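Side-chain contacts in probable ribosomal RNA small subunit methyltransferase (Thermus thermophilus, PDB 3DMH), which transfers a methyl group from S-adenosylmethionine to the N2 atom of a guanosine in the small-subunit 16S ribosomal RNA: residues 49-54 with 58-63; 125-130 with 180-185; 147-152 with 171-176. One frame throughout, in Å; residues are numbered along the deposited sequence.

Interaction 1: residues 49-54 with 58-63; sequences ALDLNP and WGSLPL
S60 OG donates a 2.6 Å hydrogen bond to D51 OD2, just where strand 48-51 ends in a sheet of strand order 3-2-1-4-5-7-6. That order is the class I methyltransferase topology, and the turn after the strand probably corresponds in position to the family's cofactor-binding loop, although the cofactor itself is bound near the second, similar sheet. The hydroxyl comes from the anti side of the carboxylate, 16° out of its plane. S60 reaches it because chi1 (57°) sets OG between its own backbone N and carbonyl carbon. Farther back along the strand, A49 CB meets L63 CD1 at 4.0 Å, an apolar end to the contact that V69 and L104 extend around L63. Water 1 supplies a second bond to the acid, donating a hydrogen bond to D51 OD2 at 2.7 Å, while it also donates to P54 O and accepts from S60 N. Water 2 spans P54 O and W58 N, so the two backbones are bridged by solvent rather than by direct bonds. An Asx turn helps fix the carboxylate: N53 N donates to D51 OD1 at 3.0 Å, with an N-H...O angle of 161°.

Interaction 2: residues 125-130 with 180-185; sequences AARALR and PPLPSL
P180 O receives a hydrogen bond from R127 NH1 at 2.7 Å, the only one between residues 125-130, at the last turn of helix 115-128, and residues 180-185, in the connection from strand 168-174 to strand 187-193. The oxygen lies at the edge of the guanidinium, only 6° out of its plane. Seen from the carbonyl the approach is less regular, since NH1 stands 44° above the carbonyl plane and is therefore not on a lone pair; the N-H...O angle is 150°. After an extended chi2, a bend at chi3 curls the arginine around this oxygen, and its CD also comes within 3.5 Å of P180 O. The CB of P180 is directed away from the helix segment, and its side chain touches V123 and L155. At P181 the backbone continues past the guanidinium, with CA 3.5 Å from R127 NH1 in an oblique position. L182 then supplies the apolar part: its CG lies 4.0 Å from R127 CD, the two side chains crossing at a slant. Beyond it, P183 and L185 leave R127 and pack on V123 and A120 of the same helix. One arginine thus serves both kinds of contact, its CD methylene against leucine and its charged end against a carbonyl; with no acid engaged across this partly exposed surface, the link is charge to dipole and probably weaker than a salt bridge.

Interaction 3: residues 147-152 with 171-176; sequences RYFKEA and ALLEKE
The F149 ring has A171 CB over one face and L173 at its edge, in the packing of helix 145-156 against a class I methyltransferase-like sheet. The alanine methyl makes a CH-pi contact, 3.9 Å from the ring centroid and 26° off the normal, displaced toward the rim so that CE1 is the nearest ring atom. L173 meets that same CE1 from the side: its CG lies near the ring plane and its CD2 is 3.9 Å from F149 CE1, the two side chains slanting across each other. The aromatic ring also has a cation-pi partner in R153 and meets the F145 ring. With CG opposite the backbone N (chi1 -180°), the phenyl group swings along the helix flank to reach the strand, although its CB does not point there directly. Helix and strand run nearly side by side, their segment axes 18° apart in direction and 10.2 Å apart at closest approach. The helix belongs to the crossover joining the parallel strands 133-140 and 159-165, between which strand 168-174 is inserted antiparallel. A171 and L173, two residues apart on that strand, both turn toward the helix, and L137 of the adjoining strand backs A152 and L173. Replacing F149 by an alanine would probably leave the A171 methyl without its aromatic cover and open a gap beside L173. One turn on, the helix comes close enough for L173 CD2 to touch A152 CB at 3.7 Å.

How the interactions relate
All three contacts lie in or beside the first seven-stranded sheet, its helices and the loops that leave them, whereas S-adenosylmethionine and guanosine sit away from them, with E262, D288 and N305 around the second sheet. Interactions 1 and 2, with centres 19 Å apart, meet through packing: L52 CD1 lies 3.7 Å from A125 CA, and L50 CD2 lies 3.7 Å from A128 CB. Interaction 3 is nested in the chain loop closed by interaction 2, their centres 13 Å apart. K175 joins those two, its NZ giving probable hydrogen bonds to L129 O (2.8 Å) and A126 O (2.9 Å). Interactions 1 and 3 reach the same sheet without touching, their nearest atoms about 9 Å apart.

Interaction 1: residues 49-54 with 58-63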
loop_
_atom_site.group_PDB
_atom_site.type_symbol
_atom_site.label_atom_id
_atom_site.label_comp_id
_atom_site.label_asym_id
_atom_site.label_seq_id
_atom_site.Cartn_x
_atom_site.Cartn_y
_atom_site.Cartn_z
ATOM N N ALA A 49 -15.082 19.125 3.176
ATOM C CA ALA A 49 -14.314 18.171 3.977
ATOM C C ALA A 49 -13.297 17.418 3.132
ATOM O O ALA A 49 -13.519 17.196 1.934
ATOM C CB ALA A 49 -15.241 17.153 4.662
ATOM N N LEU A 50 -12.217 16.993 3.779
ATOM C CA LEU A 50 -11.193 16.178 3.126
ATOM C C LEU A 50 -10.897 14.959 4.003
ATOM O O LEU A 50 -10.571 15.110 5.176
ATOM C CB LEU A 50 -9.916 17.011 2.939
ATOM C CG LEU A 50 -8.728 16.348 2.221
ATOM C CD1 LEU A 50 -9.056 16.044 0.783
ATOM C CD2 LEU A 50 -7.468 17.251 2.327
ATOM N N ASP A 51 -10.983 13.755 3.433
ATOM C CA ASP A 51 -10.558 12.531 4.136
ATOM C C ASP A 51 -9.190 12.121 3.603
ATOM O O ASP A 51 -9.054 11.848 2.412
ATOM C CB ASP A 51 -11.575 11.411 3.879
ATOM C CG ASP A 51 -11.335 10.184 4.721
ATOM O OD1 ASP A 51 -10.196 9.911 5.148
ATOM O OD2 ASP A 51 -12.325 9.433 4.901
ATOM N N LEU A 52 -8.182 12.101 4.480
ATOM C CA LEU A 52 -6.793 11.836 4.067
ATOM C C LEU A 52 -6.380 10.368 4.119
ATOM O O LEU A 52 -5.245 10.037 3.768
ATOM C CB LEU A 52 -5.811 12.677 4.911
ATOM C CG LEU A 52 -5.848 14.163 4.605
ATOM C CD1 LEU A 52 -4.907 14.889 5.579
ATOM C CD2 LEU A 52 -5.436 14.438 3.166
ATOM N N ASN A 53 -7.270 9.489 4.585
ATOM C CA ASN A 53 -6.940 8.057 4.665
ATOM C C ASN A 53 -8.235 7.269 4.651
ATOM O O ASN A 53 -8.587 6.634 5.652
ATOM C CB ASN A 53 -6.113 7.744 5.923
ATOM C CG ASN A 53 -5.712 6.268 6.016
ATOM O OD1 ASN A 53 -5.629 5.559 4.998
ATOM N ND2 ASN A 53 -5.483 5.792 7.230
ATOM N N PRO A 54 -8.983 7.368 3.544
ATOM C CA PRO A 54 -10.374 6.865 3.608
ATOM C C PRO A 54 -10.545 5.360 3.619
ATOM O O PRO A 54 -11.531 4.887 4.179
ATOM C CB PRO A 54 -11.023 7.424 2.342
ATOM C CG PRO A 54 -9.872 7.612 1.390
ATOM C CD PRO A 54 -8.676 8.007 2.247
ATOM N N TRP A 58 -15.758 4.273 5.046
ATOM C CA TRP A 58 -16.708 4.178 6.163
ATOM C C TRP A 58 -16.560 5.283 7.202
ATOM O O TRP A 58 -17.544 5.836 7.668
ATOM C CB TRP A 58 -16.578 2.806 6.808
ATOM C CG TRP A 58 -17.545 2.512 7.940
ATOM C CD1 TRP A 58 -17.211 2.138 9.207
ATOM C CD2 TRP A 58 -18.988 2.512 7.888
ATOM N NE1 TRP A 58 -18.343 1.920 9.957
ATOM C CE2 TRP A 58 -19.447 2.137 9.179
ATOM C CE3 TRP A 58 -19.930 2.798 6.888
ATOM C CZ2 TRP A 58 -20.803 2.044 9.500
ATOM C CZ3 TRP A 58 -21.283 2.708 7.210
ATOM C CH2 TRP A 58 -21.707 2.332 8.510
ATOM N N GLY A 59 -15.317 5.614 7.542
ATOM C CA GLY A 59 -15.059 6.581 8.617
ATOM C C GLY A 59 -15.662 7.963 8.409
ATOM O O GLY A 59 -16.165 8.572 9.372
ATOM N N SER A 60 -15.631 8.466 7.175
ATOM C CA SER A 60 -16.149 9.800 6.907
ATOM C C SER A 60 -17.496 9.743 6.197
ATOM O O SER A 60 -18.036 10.776 5.826
ATOM C CB SER A 60 -15.154 10.621 6.069
ATOM O OG SER A 60 -14.844 9.962 4.850
ATOM N N LEU A 61 -18.059 8.534 6.056
ATOM C CA LEU A 61 -19.332 8.397 5.310
ATOM C C LEU A 61 -20.488 9.255 5.843
ATOM O O LEU A 61 -21.311 9.721 5.048
ATOM C CB LEU A 61 -19.765 6.940 5.185
ATOM C CG LEU A 61 -20.813 6.638 4.101
ATOM C CD1 LEU A 61 -20.316 7.002 2.704
ATOM C CD2 LEU A 61 -21.135 5.158 4.146
ATOM N N PRO A 62 -20.567 9.462 7.171
ATOM C CA PRO A 62 -21.666 10.318 7.672
ATOM C C PRO A 62 -21.695 11.729 7.089
ATOM O O PRO A 62 -22.746 12.384 7.123
ATOM C CB PRO A 62 -21.429 10.349 9.194
ATOM C CG PRO A 62 -20.756 9.030 9.472
ATOM C CD PRO A 62 -19.803 8.864 8.288
ATOM N N LEU A 63 -20.556 12.208 6.564
ATOM C CA LEU A 63 -20.472 13.554 5.987
ATOM C C LEU A 63 -21.025 13.625 4.561
ATOM O O LEU A 63 -21.360 14.699 4.081
ATOM C CB LEU A 63 -19.013 14.045 5.989
ATOM C CG LEU A 63 -18.287 13.970 7.338
ATOM C CD1 LEU A 63 -16.835 14.431 7.184
ATOM C CD2 LEU A 63 -18.983 14.807 8.443
HETATM O O HOH W 1 -13.237 6.957 5.628
HETATM O O HOH W 2 -13.330 3.044 5.951
#

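Interaction 2: residues 125-130 with 180-185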
loop_
_atom_site.group_PDB
_atom_site.type_symbol
_atom_site.label_atom_id
_atom_site.label_comp_id
_atom_site.label_asym_id
_atom_site.label_seq_id
_atom_site.Cartn_x
_atom_site.Cartn_y
_atom_site.Cartn_z
ATOM N N ALA A 125 -2.775 17.658 6.798
ATOM C CA ALA A 125 -4.075 17.996 7.398
ATOM C C ALA A 125 -4.096 19.451 7.854
ATOM O O ALA A 125 -5.027 20.191 7.557
ATOM C CB ALA A 125 -4.401 17.074 8.557
ATOM N N ALA A 126 -3.044 19.848 8.567
ATOM C CA ALA A 126 -2.914 21.226 9.062
ATOM C C ALA A 126 -2.903 22.243 7.909
ATOM O O ALA A 126 -3.559 23.289 7.984
ATOM C CB ALA A 126 -1.678 21.361 9.944
ATOM N N ARG A 127 -2.183 21.915 6.839
ATOM C CA ARG A 127 -2.108 22.769 5.652
ATOM C C ARG A 127 -3.429 22.850 4.880
ATOM O O ARG A 127 -3.782 23.918 4.364
ATOM C CB ARG A 127 -0.973 22.299 4.735
ATOM C CG ARG A 127 0.402 22.366 5.405
ATOM C CD ARG A 127 1.560 22.069 4.444
ATOM N NE ARG A 127 1.566 22.957 3.283
ATOM C CZ ARG A 127 2.122 24.167 3.269
ATOM N NH1 ARG A 127 2.724 24.639 4.355
ATOM N NH2 ARG A 127 2.071 24.904 2.166
ATOM N N ALA A 128 -4.155 21.730 4.806
ATOM C CA ALA A 128 -5.408 21.670 4.060
ATOM C C ALA A 128 -6.500 22.549 4.644
ATOM O O ALA A 128 -7.367 23.034 3.913
ATOM C CB ALA A 128 -5.891 20.217 3.984
ATOM N N LEU A 129 -6.480 22.700 5.962
ATOM C CA LEU A 129 -7.503 23.442 6.683
ATOM C C LEU A 129 -7.356 24.949 6.506
ATOM O O LEU A 129 -6.247 25.483 6.548
ATOM C CB LEU A 129 -7.454 23.097 8.184
ATOM C CG LEU A 129 -8.003 21.709 8.584
ATOM C CD1 LEU A 129 -7.721 21.443 10.064
ATOM C CD2 LEU A 129 -9.492 21.586 8.286
ATOM N N ARG A 130 -8.482 25.634 6.336
ATOM C CA ARG A 130 -8.533 27.084 6.527
ATOM C C ARG A 130 -8.290 27.387 7.996
ATOM O O ARG A 130 -8.435 26.521 8.851
ATOM C CB ARG A 130 -9.906 27.635 6.123
ATOM C CG ARG A 130 -11.046 27.192 7.046
ATOM C CD ARG A 130 -12.299 28.008 6.855
ATOM N NE ARG A 130 -13.450 27.473 7.593
ATOM C CZ ARG A 130 -13.726 27.728 8.875
ATOM N NH1 ARG A 130 -12.925 28.502 9.602
ATOM N NH2 ARG A 130 -14.816 27.212 9.432
ATOM N N PRO A 180 3.024 24.667 9.316
ATOM C CA PRO A 180 4.398 24.708 8.808
ATOM C C PRO A 180 4.507 24.194 7.369
ATOM O O PRO A 180 3.512 23.695 6.804
ATOM C CB PRO A 180 5.135 23.747 9.744
ATOM C CG PRO A 180 4.097 22.741 10.108
ATOM C CD PRO A 180 2.842 23.564 10.278
ATOM N N PRO A 181 5.703 24.320 6.765
ATOM C CA PRO A 181 5.943 23.667 5.485
ATOM C C PRO A 181 5.904 22.141 5.656
ATOM O O PRO A 181 6.052 21.628 6.780
ATOM C CB PRO A 181 7.355 24.136 5.106
ATOM C CG PRO A 181 7.574 25.391 5.919
ATOM C CD PRO A 181 6.878 25.108 7.203
ATOM N N LEU A 182 5.662 21.428 4.560
ATOM C CA LEU A 182 5.772 19.973 4.590
ATOM C C LEU A 182 7.195 19.590 4.975
ATOM O O LEU A 182 8.144 20.275 4.577
ATOM C CB LEU A 182 5.441 19.369 3.226
ATOM C CG LEU A 182 3.970 19.312 2.806
ATOM C CD1 LEU A 182 3.858 18.915 1.341
ATOM C CD2 LEU A 182 3.186 18.358 3.714
ATOM N N PRO A 183 7.350 18.489 5.726
ATOM C CA PRO A 183 8.701 17.988 5.984
ATOM C C PRO A 183 9.307 17.443 4.690
ATOM O O PRO A 183 8.593 17.236 3.709
ATOM C CB PRO A 183 8.483 16.856 6.994
ATOM C CG PRO A 183 7.027 16.904 7.381
ATOM C CD PRO A 183 6.306 17.627 6.306
ATOM N N SER A 184 10.627 17.275 4.674
ATOM C CA SER A 184 11.311 16.624 3.572
ATOM C C SER A 184 10.805 15.197 3.500
ATOM O O SER A 184 10.721 14.515 4.522
ATOM C CB SER A 184 12.823 16.632 3.816
ATOM O OG SER A 184 13.515 16.332 2.625
ATOM N N LEU A 185 10.460 14.749 2.295
ATOM C CA LEU A 185 9.762 13.472 2.151
ATOM C C LEU A 185 10.589 12.367 1.518
ATOM O O LEU A 185 10.384 11.187 1.804
ATOM C CB LEU A 185 8.496 13.678 1.332
ATOM C CG LEU A 185 7.456 14.615 1.936
ATOM C CD1 LEU A 185 6.514 15.099 0.849
ATOM C CD2 LEU A 185 6.704 13.933 3.071
#

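Interaction 3: residues 147-152 with 171-176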
loop_
_atom_site.group_PDB
_atom_site.type_symbol
_atom_site.label_atom_id
_atom_site.label_comp_id
_atom_site.label_asym_id
_atom_site.label_seq_id
_atom_site.Cartn_x
_atom_site.Cartn_y
_atom_site.Cartn_z
ATOM N N ARG A 147 1.018 9.944 21.133
ATOM C CA ARG A 147 2.122 10.677 20.509
ATOM C C ARG A 147 1.652 11.528 19.325
ATOM O O ARG A 147 2.020 12.706 19.215
ATOM C CB ARG A 147 3.274 9.719 20.135
ATOM C CG ARG A 147 4.219 10.183 19.009
ATOM C CD ARG A 147 5.455 9.266 18.868
ATOM N NE ARG A 147 5.394 8.293 17.780
ATOM C CZ ARG A 147 4.979 7.038 17.921
ATOM N NH1 ARG A 147 4.557 6.607 19.105
ATOM N NH2 ARG A 147 4.982 6.221 16.890
ATOM N N TYR A 148 0.816 10.942 18.464
ATOM C CA TYR A 148 0.363 11.645 17.273
ATOM C C TYR A 148 -0.642 12.742 17.602
ATOM O O TYR A 148 -0.615 13.811 16.985
ATOM C CB TYR A 148 -0.191 10.656 16.246
ATOM C CG TYR A 148 0.851 9.684 15.716
ATOM C CD1 TYR A 148 2.094 10.135 15.256
ATOM C CD2 TYR A 148 0.575 8.313 15.641
ATOM C CE1 TYR A 148 3.049 9.229 14.737
ATOM C CE2 TYR A 148 1.516 7.405 15.129
ATOM C CZ TYR A 148 2.750 7.875 14.677
ATOM O OH TYR A 148 3.683 6.982 14.163
ATOM N N PHE A 149 -1.502 12.480 18.585
ATOM C CA PHE A 149 -2.468 13.472 19.076
ATOM C C PHE A 149 -1.751 14.663 19.714
ATOM O O PHE A 149 -2.151 15.811 19.518
ATOM C CB PHE A 149 -3.432 12.813 20.068
ATOM C CG PHE A 149 -4.478 13.743 20.640
ATOM C CD1 PHE A 149 -5.026 14.780 19.881
ATOM C CD2 PHE A 149 -4.933 13.552 21.941
ATOM C CE1 PHE A 149 -5.996 15.631 20.417
ATOM C CE2 PHE A 149 -5.915 14.389 22.490
ATOM C CZ PHE A 149 -6.445 15.433 21.726
ATOM N N LYS A 150 -0.686 14.392 20.467
ATOM C CA LYS A 150 0.144 15.459 21.041
ATOM C C LYS A 150 0.761 16.332 19.939
ATOM O O LYS A 150 0.779 17.565 20.050
ATOM C CB LYS A 150 1.231 14.861 21.938
ATOM C CG LYS A 150 2.078 15.894 22.674
ATOM C CD LYS A 150 2.935 15.249 23.746
ATOM C CE LYS A 150 3.737 16.300 24.488
ATOM N NZ LYS A 150 4.235 15.800 25.797
ATOM N N GLU A 151 1.242 15.684 18.873
ATOM C CA GLU A 151 1.805 16.395 17.728
ATOM C C GLU A 151 0.733 17.202 16.979
ATOM O O GLU A 151 0.974 18.354 16.591
ATOM C CB GLU A 151 2.568 15.427 16.806
ATOM C CG GLU A 151 3.193 16.045 15.530
ATOM C CD GLU A 151 4.223 17.154 15.795
ATOM O OE1 GLU A 151 4.731 17.286 16.933
ATOM O OE2 GLU A 151 4.525 17.909 14.845
ATOM N N ALA A 152 -0.441 16.604 16.779
ATOM C CA ALA A 152 -1.558 17.316 16.153
ATOM C C ALA A 152 -1.927 18.572 16.941
ATOM O O ALA A 152 -2.137 19.632 16.357
ATOM C CB ALA A 152 -2.774 16.399 15.993
ATOM N N ALA A 171 -10.287 12.103 18.365
ATOM C CA ALA A 171 -10.163 13.462 18.862
ATOM C C ALA A 171 -10.615 14.481 17.831
ATOM O O ALA A 171 -10.577 14.227 16.621
ATOM C CB ALA A 171 -8.738 13.747 19.286
ATOM N N LEU A 172 -11.030 15.643 18.330
ATOM C CA LEU A 172 -11.375 16.772 17.482
ATOM C C LEU A 172 -10.445 17.935 17.813
ATOM O O LEU A 172 -10.232 18.248 18.995
ATOM C CB LEU A 172 -12.841 17.156 17.679
ATOM C CG LEU A 172 -13.424 18.241 16.766
ATOM C CD1 LEU A 172 -13.251 17.898 15.276
ATOM C CD2 LEU A 172 -14.897 18.442 17.102
ATOM N N LEU A 173 -9.887 18.546 16.772
ATOM C CA LEU A 173 -8.947 19.669 16.925
ATOM C C LEU A 173 -9.299 20.862 16.043
ATOM O O LEU A 173 -9.958 20.706 15.014
ATOM C CB LEU A 173 -7.506 19.221 16.624
ATOM C CG LEU A 173 -6.904 18.030 17.382
ATOM C CD1 LEU A 173 -7.037 16.725 16.588
ATOM C CD2 LEU A 173 -5.446 18.294 17.672
ATOM N N GLU A 174 -8.839 22.049 16.458
ATOM C CA GLU A 174 -9.096 23.298 15.738
ATOM C C GLU A 174 -7.785 23.926 15.255
ATOM O O GLU A 174 -6.827 24.021 16.023
ATOM C CB GLU A 174 -9.824 24.288 16.660
ATOM C CG GLU A 174 -10.268 25.552 15.965
ATOM C CD GLU A 174 -11.045 26.502 16.875
ATOM O OE1 GLU A 174 -11.742 26.025 17.798
ATOM O OE2 GLU A 174 -10.966 27.725 16.657
ATOM N N LYS A 175 -7.755 24.374 14.000
ATOM C CA LYS A 175 -6.601 25.118 13.487
ATOM C C LYS A 175 -6.645 26.538 14.044
ATOM O O LYS A 175 -7.526 27.330 13.698
ATOM C CB LYS A 175 -6.579 25.150 11.955
ATOM C CG LYS A 175 -5.289 25.753 11.387
ATOM C CD LYS A 175 -5.222 25.611 9.878
ATOM C CE LYS A 175 -4.055 26.374 9.297
ATOM N NZ LYS A 175 -3.901 26.122 7.840
ATOM N N GLU A 176 -5.690 26.840 14.911
ATOM C CA GLU A 176 -5.630 28.151 15.572
ATOM C C GLU A 176 -4.352 28.900 15.196
ATOM O O GLU A 176 -4.169 30.089 15.533
ATOM C CB GLU A 176 -5.736 27.985 17.095
ATOM C CG GLU A 176 -7.048 27.378 17.578
ATOM C CD GLU A 176 -7.234 27.488 19.083
ATOM O OE1 GLU A 176 -7.640 28.569 19.545
ATOM O OE2 GLU A 176 -6.981 26.500 19.804
#